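Structural protein VP1 (Trichodysplasia spinulosa-associated polyomavirus, PDB 4U60) forms the pentameric jelly-roll building block of the viral coat and binds sialylated glycans such as the GM1 oligosaccharide. Local coordinates at residues His175-Lys179 / Trp191-Lys197; Ser104-Val108 / Ile121-Val125; Tyr28-Met33 / Arg263-Phe269. All coordinates share one frame; numbering follows the deposited sequence.

Interaction 1: His175-Lys179 / Trp191-Lys197; sequences HYKQK and WCPDPSK
W191 lays the six-membered part of its indole against Q178, whose CB stands over one ring face in a CH-pi contact, 3.9 Å from the centroid of the W191 six-membered ring. Q178 CG packs against W191 CH2 at 3.5 Å, and the amide plane stands almost perpendicular to the indole, at 88°. A long side chain with an aliphatic base and a polar end suits this place: its CB covers the aromatic face, while OE1 turns back to accept from K179 N, which lies in the amide's carbonyl plane on a lone pair of OE1. The indole NE1 donates to the carbonyl of V160, and F144 and F186 meet the ring edge-to-face.

Strands 177-179 and 191-193 flank strand 141-144 in a three-stranded antiparallel sheet, so side chains make this contact across the middle strand.

At D194 the contact becomes ionic. K177, extended beyond CG, crosses the D194 side chain at about a right angle and brings NZ to 2.8 Å from D194 OD2, on its syn side. D194 CG lies anti to the backbone N (chi1 179°), and OD1 accepts from S196 N, closing an Asx turn, and from S196 OG at 2.7 Å. Both donors reach OD1 from the same face. S196 OG also takes a weak bond from K177 NZ.

K197, which ends the type I turn begun at D194, places its NZ 4.4 Å from K177 NZ, and one water accepts from both ammonium groups. The two S196 bonds to OD1 hold the carboxylate's rotation, leaving OD2 for K177, and its negative charge probably offsets much of the repulsion between the lysines.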
# COMPACT_ATOMS: atom_id res chain seq x y z
N HIS C 175 11.85 -10.06 33.79
CA HIS C 175 11.73 -9.59 35.17
C HIS C 175 11.17 -8.19 35.29
O HIS C 175 10.95 -7.71 36.40
CB HIS C 175 13.10 -9.65 35.85
CG HIS C 175 13.60 -11.04 36.01
ND1 HIS C 175 14.47 -11.64 35.12
CD2 HIS C 175 13.31 -11.97 36.95
CE1 HIS C 175 14.71 -12.88 35.52
NE2 HIS C 175 14.03 -13.10 36.64
N TYR C 176 10.96 -7.51 34.16
CA TYR C 176 10.43 -6.15 34.15
C TYR C 176 9.05 -6.14 33.46
O TYR C 176 8.92 -5.95 32.24
CB TYR C 176 11.39 -5.21 33.39
CG TYR C 176 12.67 -4.84 34.10
CD1 TYR C 176 13.71 -5.74 34.22
CD2 TYR C 176 12.85 -3.55 34.61
CE1 TYR C 176 14.89 -5.40 34.87
CE2 TYR C 176 14.03 -3.19 35.25
CZ TYR C 176 15.05 -4.10 35.37
OH TYR C 176 16.22 -3.75 36.01
N LYS C 177 8.02 -6.38 34.26
CA LYS C 177 6.64 -6.44 33.76
C LYS C 177 5.73 -5.56 34.62
O LYS C 177 6.16 -5.04 35.66
CB LYS C 177 6.18 -7.90 33.74
CG LYS C 177 6.91 -8.75 32.71
CD LYS C 177 6.41 -10.17 32.62
CE LYS C 177 7.08 -10.93 31.48
NZ LYS C 177 6.32 -12.15 31.17
N GLN C 178 4.49 -5.39 34.19
CA GLN C 178 3.51 -4.56 34.89
C GLN C 178 2.14 -4.89 34.32
O GLN C 178 2.03 -5.71 33.41
CB GLN C 178 3.80 -3.06 34.74
CG GLN C 178 4.37 -2.37 35.98
CD GLN C 178 3.30 -2.14 37.04
OE1 GLN C 178 2.17 -2.65 36.94
NE2 GLN C 178 3.64 -1.35 38.06
N LYS C 179 1.13 -4.26 34.88
CA LYS C 179 -0.23 -4.32 34.36
C LYS C 179 -0.74 -2.90 34.21
O LYS C 179 -0.46 -2.05 35.05
CB LYS C 179 -1.15 -5.07 35.31
CG LYS C 179 -0.79 -6.54 35.44
CD LYS C 179 -1.80 -7.32 36.24
CE LYS C 179 -1.41 -8.79 36.27
NZ LYS C 179 -2.36 -9.55 37.12
N TRP C 191 6.71 0.72 27.76
CA TRP C 191 5.81 -0.39 28.07
C TRP C 191 5.07 -0.81 26.81
O TRP C 191 4.49 0.03 26.13
CB TRP C 191 4.75 -0.02 29.10
CG TRP C 191 5.27 0.32 30.48
CD1 TRP C 191 5.23 1.55 31.09
CD2 TRP C 191 5.84 -0.58 31.45
NE1 TRP C 191 5.78 1.48 32.35
CE2 TRP C 191 6.13 0.17 32.60
CE3 TRP C 191 6.12 -1.95 31.45
CZ2 TRP C 191 6.70 -0.40 33.74
CZ3 TRP C 191 6.68 -2.52 32.56
CH2 TRP C 191 6.96 -1.74 33.71
N CYS C 192 5.03 -2.12 26.58
CA CYS C 192 4.32 -2.69 25.44
C CYS C 192 3.50 -3.90 25.93
O CYS C 192 3.67 -4.39 27.05
CB CYS C 192 5.33 -3.13 24.37
SG CYS C 192 6.53 -4.39 24.89
N PRO C 193 2.60 -4.41 25.09
CA PRO C 193 1.90 -5.61 25.53
C PRO C 193 2.85 -6.78 25.73
O PRO C 193 3.79 -6.97 24.94
CB PRO C 193 0.91 -5.88 24.37
CG PRO C 193 0.71 -4.56 23.75
CD PRO C 193 2.06 -3.89 23.82
N ASP C 194 2.62 -7.56 26.78
CA ASP C 194 3.41 -8.76 27.05
C ASP C 194 2.83 -9.92 26.25
O ASP C 194 1.76 -10.44 26.59
CB ASP C 194 3.36 -9.07 28.54
CG ASP C 194 4.13 -10.31 28.93
OD1 ASP C 194 4.66 -11.02 28.06
OD2 ASP C 194 4.15 -10.62 30.14
N PRO C 195 3.52 -10.35 25.19
CA PRO C 195 2.95 -11.37 24.33
C PRO C 195 2.94 -12.76 24.96
O PRO C 195 2.29 -13.66 24.42
CB PRO C 195 3.90 -11.36 23.12
CG PRO C 195 5.24 -11.03 23.73
CD PRO C 195 4.88 -9.95 24.73
N SER C 196 3.65 -12.94 26.07
CA SER C 196 3.66 -14.24 26.74
C SER C 196 2.47 -14.40 27.67
O SER C 196 2.27 -15.48 28.23
CB SER C 196 4.96 -14.44 27.57
OG SER C 196 4.95 -13.63 28.74
N LYS C 197 1.72 -13.33 27.89
CA LYS C 197 0.51 -13.39 28.71
C LYS C 197 -0.65 -12.91 27.85
O LYS C 197 -0.71 -13.26 26.68
CB LYS C 197 0.71 -12.58 30.00
CG LYS C 197 1.84 -13.11 30.87
CD LYS C 197 1.91 -12.33 32.17
CE LYS C 197 3.14 -12.65 32.98
NZ LYS C 197 3.13 -14.04 33.48
O HOH W 1 6.24 -13.61 33.62

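Interaction 2: Ser104-Val108 / Ile121-Val125; sequences SLVNV and IGFPV
V108 and I121 meet through their branched carbons, V108 CB lying 3.8 Å from I121 CB. V108 CG2 faces I121 CG2, while V108 CG1, anti to its own carbonyl carbon (chi1 -68°), reaches I121 CD1 and also P124 CB, the latter at 4.0 Å. Beta-branched residues and a proline suit such a place, since their short, stiff side chains pack closely between two irregular backbones. At the far end L105 extends CD2 to V125 CB, 3.8 Å away, making a second apolar patch.

Direct polar contact rests on one backbone bond, from G122 N to V108 O at 2.9 Å. It is bent, with an N-H...O angle of 138°. G122 has no side chain, so its backbone can come close to V108 O.

Two waters bridge further peptide groups. One molecule donates to L105 O and N107 O and accepts from V125 N, which lies 3.1 Å from it. A second lies between N107 O and F123 O. These waters supply partners to buried peptide groups where neither segment forms a strand.

Both segments belong to the long loop between strands 86-99 and 129-136, whose intervening part carries the glycan-binding residues H109, R114, D118 and K119. L105 rests on V250 and V125 on L253 of strand 241-254, and V125 also touches R263 of strand 260-279. A neighbouring subunit packs against this loop as well, its Y262 on V108 and its M260 on I121.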
# COMPACT_ATOMS: atom_id res chain seq x y z
N SER C 104 -10.18 17.02 12.15
CA SER C 104 -9.46 18.14 12.78
C SER C 104 -8.05 18.35 12.23
O SER C 104 -7.45 19.43 12.43
CB SER C 104 -9.38 18.00 14.31
OG SER C 104 -8.52 16.92 14.67
N LEU C 105 -7.52 17.34 11.55
CA LEU C 105 -6.21 17.44 10.96
C LEU C 105 -6.23 18.19 9.63
O LEU C 105 -5.18 18.49 9.07
CB LEU C 105 -5.61 16.04 10.81
CG LEU C 105 -5.47 15.24 12.13
CD1 LEU C 105 -4.94 13.86 11.77
CD2 LEU C 105 -4.55 15.95 13.11
N VAL C 106 -7.43 18.53 9.14
CA VAL C 106 -7.59 19.38 7.97
C VAL C 106 -7.53 20.83 8.46
O VAL C 106 -8.54 21.54 8.54
CB VAL C 106 -8.93 19.08 7.25
CG1 VAL C 106 -9.09 19.97 6.01
CG2 VAL C 106 -9.05 17.61 6.86
N ASN C 107 -6.34 21.25 8.85
CA ASN C 107 -6.18 22.58 9.45
C ASN C 107 -4.74 22.99 9.23
O ASN C 107 -3.83 22.37 9.78
CB ASN C 107 -6.54 22.55 10.92
CG ASN C 107 -6.51 23.93 11.56
OD1 ASN C 107 -5.83 24.84 11.07
ND2 ASN C 107 -7.22 24.08 12.66
N VAL C 108 -4.55 24.03 8.43
CA VAL C 108 -3.22 24.52 8.08
C VAL C 108 -3.10 26.03 8.31
O VAL C 108 -2.25 26.68 7.71
CB VAL C 108 -2.84 24.14 6.63
CG1 VAL C 108 -2.65 22.65 6.51
CG2 VAL C 108 -3.87 24.62 5.64
N ILE C 121 1.04 27.16 3.20
CA ILE C 121 0.27 26.62 4.32
C ILE C 121 1.10 26.45 5.59
O ILE C 121 2.32 26.24 5.54
CB ILE C 121 -0.37 25.26 4.00
CG1 ILE C 121 0.71 24.20 3.75
CG2 ILE C 121 -1.34 25.37 2.84
CD1 ILE C 121 0.16 22.80 3.68
N GLY C 122 0.44 26.56 6.74
CA GLY C 122 1.05 26.09 7.99
C GLY C 122 1.21 24.57 7.87
O GLY C 122 0.39 23.89 7.24
N PHE C 123 2.29 24.06 8.44
CA PHE C 123 2.50 22.61 8.42
C PHE C 123 1.33 21.94 9.11
O PHE C 123 1.00 22.30 10.24
CB PHE C 123 3.76 22.24 9.19
CG PHE C 123 5.05 22.61 8.52
CD1 PHE C 123 5.14 23.34 7.34
CD2 PHE C 123 6.23 22.23 9.15
CE1 PHE C 123 6.39 23.66 6.80
CE2 PHE C 123 7.46 22.55 8.62
CZ PHE C 123 7.55 23.26 7.45
N PRO C 124 0.72 20.94 8.49
CA PRO C 124 -0.28 20.18 9.21
C PRO C 124 0.38 19.27 10.25
O PRO C 124 1.63 19.09 10.25
CB PRO C 124 -0.95 19.37 8.11
CG PRO C 124 0.14 19.12 7.16
CD PRO C 124 0.97 20.39 7.15
N VAL C 125 -0.43 18.75 11.16
CA VAL C 125 0.08 17.78 12.12
C VAL C 125 0.52 16.57 11.31
O VAL C 125 -0.25 16.03 10.51
CB VAL C 125 -1.00 17.38 13.13
CG1 VAL C 125 -0.59 16.14 13.92
CG2 VAL C 125 -1.29 18.53 14.08
O HOH W 2 -3.40 19.69 10.94
O HOH W 3 -1.37 22.54 11.40

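Interaction 3: Tyr28-Met33 / Arg263-Phe269; sequences YLNTRM and RGLPRYF
L29 and R267 form an antiparallel hydrogen-bonded pair, with L29 N 2.9 Å from R267 O and R267 N 3.1 Å from L29 O. Both bonds are fairly straight. Beside it Y28 and Y268 make a non-hydrogen-bonded pair. The same carbonyls take CA-H...O contacts as well, from Y28 CA to R267 O and from P266 CA, 3.3 Å from L29 O. The regular pairing stops after L29 and R267.

Beyond it, side chains of 28-33 meet the backbone of G264. T31 brings OG1, anti to the backbone N (chi1 -162°), to 3.3 Å from G264 CA, and M33, bent at chi2 and chi3, lays CG 3.4 Å from G264 N. G264, with no side chain, lets T31 OG1 and M33 CG come right up to its backbone. On the face shared by L29 and R267, L29 CD1 also reaches F269 CE1, 4.0 Å away; leucine suits this apolar spot.

Further out, polar ends are held by other partners. R267 forms a salt bridge with D248, and the hydroxyl of Y268 bonds to E26. N30 OD1 lies beside P266 CB and CG, 3.6 Å from P266 CB, and accepts from L172 N of a neighbouring subunit.

This pairing joins strand 12-29 to strand 260-279 in the jelly-roll sheet. Strand 241-254 lies alongside, with C246 against L29 and V244 against F269, while strand 86-99 adds V95 and T97 around F269.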
# COMPACT_ATOMS: atom_id res chain seq x y z
N TYR C 28 -15.82 6.29 25.30
CA TYR C 28 -14.68 6.86 24.59
C TYR C 28 -13.57 7.09 25.60
O TYR C 28 -13.81 7.20 26.82
CB TYR C 28 -15.06 8.18 23.87
CG TYR C 28 -15.49 9.28 24.82
CD1 TYR C 28 -14.56 10.14 25.40
CD2 TYR C 28 -16.81 9.42 25.20
CE1 TYR C 28 -14.95 11.12 26.31
CE2 TYR C 28 -17.22 10.39 26.11
CZ TYR C 28 -16.27 11.24 26.67
OH TYR C 28 -16.69 12.19 27.57
N LEU C 29 -12.34 7.12 25.09
CA LEU C 29 -11.18 7.50 25.88
C LEU C 29 -10.48 8.67 25.22
O LEU C 29 -10.13 8.62 24.05
CB LEU C 29 -10.21 6.32 26.00
CG LEU C 29 -10.74 5.13 26.81
CD1 LEU C 29 -9.77 3.97 26.69
CD2 LEU C 29 -10.97 5.50 28.28
N ASN C 30 -10.29 9.73 26.00
CA ASN C 30 -9.49 10.85 25.54
C ASN C 30 -8.01 10.53 25.60
O ASN C 30 -7.54 9.71 26.40
CB ASN C 30 -9.82 12.13 26.30
CG ASN C 30 -10.99 12.87 25.69
OD1 ASN C 30 -11.00 13.17 24.50
ND2 ASN C 30 -12.00 13.14 26.49
N THR C 31 -7.28 11.20 24.72
CA THR C 31 -5.86 10.95 24.52
C THR C 31 -5.04 11.45 25.71
O THR C 31 -5.44 12.41 26.43
CB THR C 31 -5.39 11.61 23.22
OG1 THR C 31 -4.15 11.03 22.80
CG2 THR C 31 -5.21 13.10 23.36
N ARG C 32 -3.90 10.79 25.94
CA ARG C 32 -2.98 11.12 27.03
C ARG C 32 -1.58 11.38 26.47
O ARG C 32 -0.65 10.59 26.61
CB ARG C 32 -2.99 10.04 28.10
CG ARG C 32 -4.38 9.75 28.67
CD ARG C 32 -4.91 10.94 29.43
NE ARG C 32 -6.26 10.79 29.96
CZ ARG C 32 -7.28 11.59 29.68
NH1 ARG C 32 -7.16 12.59 28.80
NH2 ARG C 32 -8.45 11.40 30.30
N MET C 33 -1.45 12.53 25.83
CA MET C 33 -0.19 12.89 25.20
C MET C 33 0.82 13.58 26.10
O MET C 33 1.98 13.67 25.73
CB MET C 33 -0.49 13.79 24.01
CG MET C 33 -1.22 13.09 22.85
SD MET C 33 -0.29 11.75 22.07
CE MET C 33 -0.97 10.31 22.87
N ARG C 263 0.58 15.12 19.03
CA ARG C 263 -0.87 15.29 18.96
C ARG C 263 -1.55 13.93 18.94
O ARG C 263 -1.15 13.05 18.16
CB ARG C 263 -1.25 16.05 17.70
CG ARG C 263 -2.74 16.18 17.43
CD ARG C 263 -3.51 16.75 18.62
NE ARG C 263 -4.82 17.25 18.25
CZ ARG C 263 -5.80 17.51 19.11
NH1 ARG C 263 -5.63 17.26 20.40
NH2 ARG C 263 -6.97 17.96 18.69
N GLY C 264 -2.57 13.77 19.81
CA GLY C 264 -3.33 12.55 19.93
C GLY C 264 -4.80 12.80 19.69
O GLY C 264 -5.25 13.95 19.81
N LEU C 265 -5.53 11.73 19.35
CA LEU C 265 -6.97 11.81 19.16
C LEU C 265 -7.69 10.80 20.06
O LEU C 265 -7.11 9.77 20.43
CB LEU C 265 -7.35 11.56 17.70
CG LEU C 265 -6.95 12.68 16.71
CD1 LEU C 265 -7.33 12.26 15.30
CD2 LEU C 265 -7.58 14.02 17.04
N PRO C 266 -8.96 11.07 20.36
CA PRO C 266 -9.73 10.14 21.16
C PRO C 266 -10.16 8.92 20.35
O PRO C 266 -10.15 8.95 19.12
CB PRO C 266 -10.96 10.96 21.60
CG PRO C 266 -10.97 12.22 20.77
CD PRO C 266 -9.77 12.20 19.87
N ARG C 267 -10.52 7.86 21.06
CA ARG C 267 -11.03 6.66 20.43
C ARG C 267 -12.36 6.29 21.08
O ARG C 267 -12.51 6.35 22.31
CB ARG C 267 -10.03 5.52 20.59
CG ARG C 267 -10.48 4.21 19.95
CD ARG C 267 -9.35 3.19 20.00
NE ARG C 267 -8.31 3.41 18.99
CZ ARG C 267 -8.30 2.88 17.77
NH1 ARG C 267 -9.31 2.10 17.35
NH2 ARG C 267 -7.30 3.11 16.94
N TYR C 268 -13.29 5.88 20.22
CA TYR C 268 -14.60 5.41 20.61
C TYR C 268 -14.68 3.89 20.54
O TYR C 268 -14.03 3.29 19.68
CB TYR C 268 -15.62 6.01 19.65
CG TYR C 268 -16.98 5.38 19.71
CD1 TYR C 268 -17.93 5.82 20.63
CD2 TYR C 268 -17.33 4.34 18.86
CE1 TYR C 268 -19.20 5.24 20.70
CE2 TYR C 268 -18.59 3.76 18.92
CZ TYR C 268 -19.52 4.22 19.83
OH TYR C 268 -20.78 3.66 19.88
N PHE C 269 -15.47 3.29 21.42
CA PHE C 269 -15.68 1.85 21.45
C PHE C 269 -17.14 1.51 21.67
O PHE C 269 -17.79 2.12 22.51
CB PHE C 269 -14.91 1.20 22.61
CG PHE C 269 -13.44 1.48 22.65
CD1 PHE C 269 -12.96 2.64 23.25
CD2 PHE C 269 -12.52 0.55 22.16
CE1 PHE C 269 -11.60 2.88 23.36
CE2 PHE C 269 -11.15 0.81 22.25
CZ PHE C 269 -10.72 1.99 22.84

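Overall arrangement
Starting from the N terminus, strand 12-29 runs into 28-33, which pairs with 263-269 near the C terminus; interaction 3 therefore closes a loop of 229 residues that takes in both other contacts. Within it, interaction 2 closes first, tying the two ends of a 12-residue excursion, and interaction 1 follows in series, bridging 11 residues; none cross. Interaction 3 joins two strands of the large sheet. Interaction 2 touches interaction 3, V125 CG1 lying 3.8 Å from R263 CB, and both touch the same neighbouring subunit. Interaction 1 links the outer strands of the small three-stranded sheet by side chains, across strand 141-144, its centre about 36 Å from that of interaction 2, on the opposite side of the chain's centre.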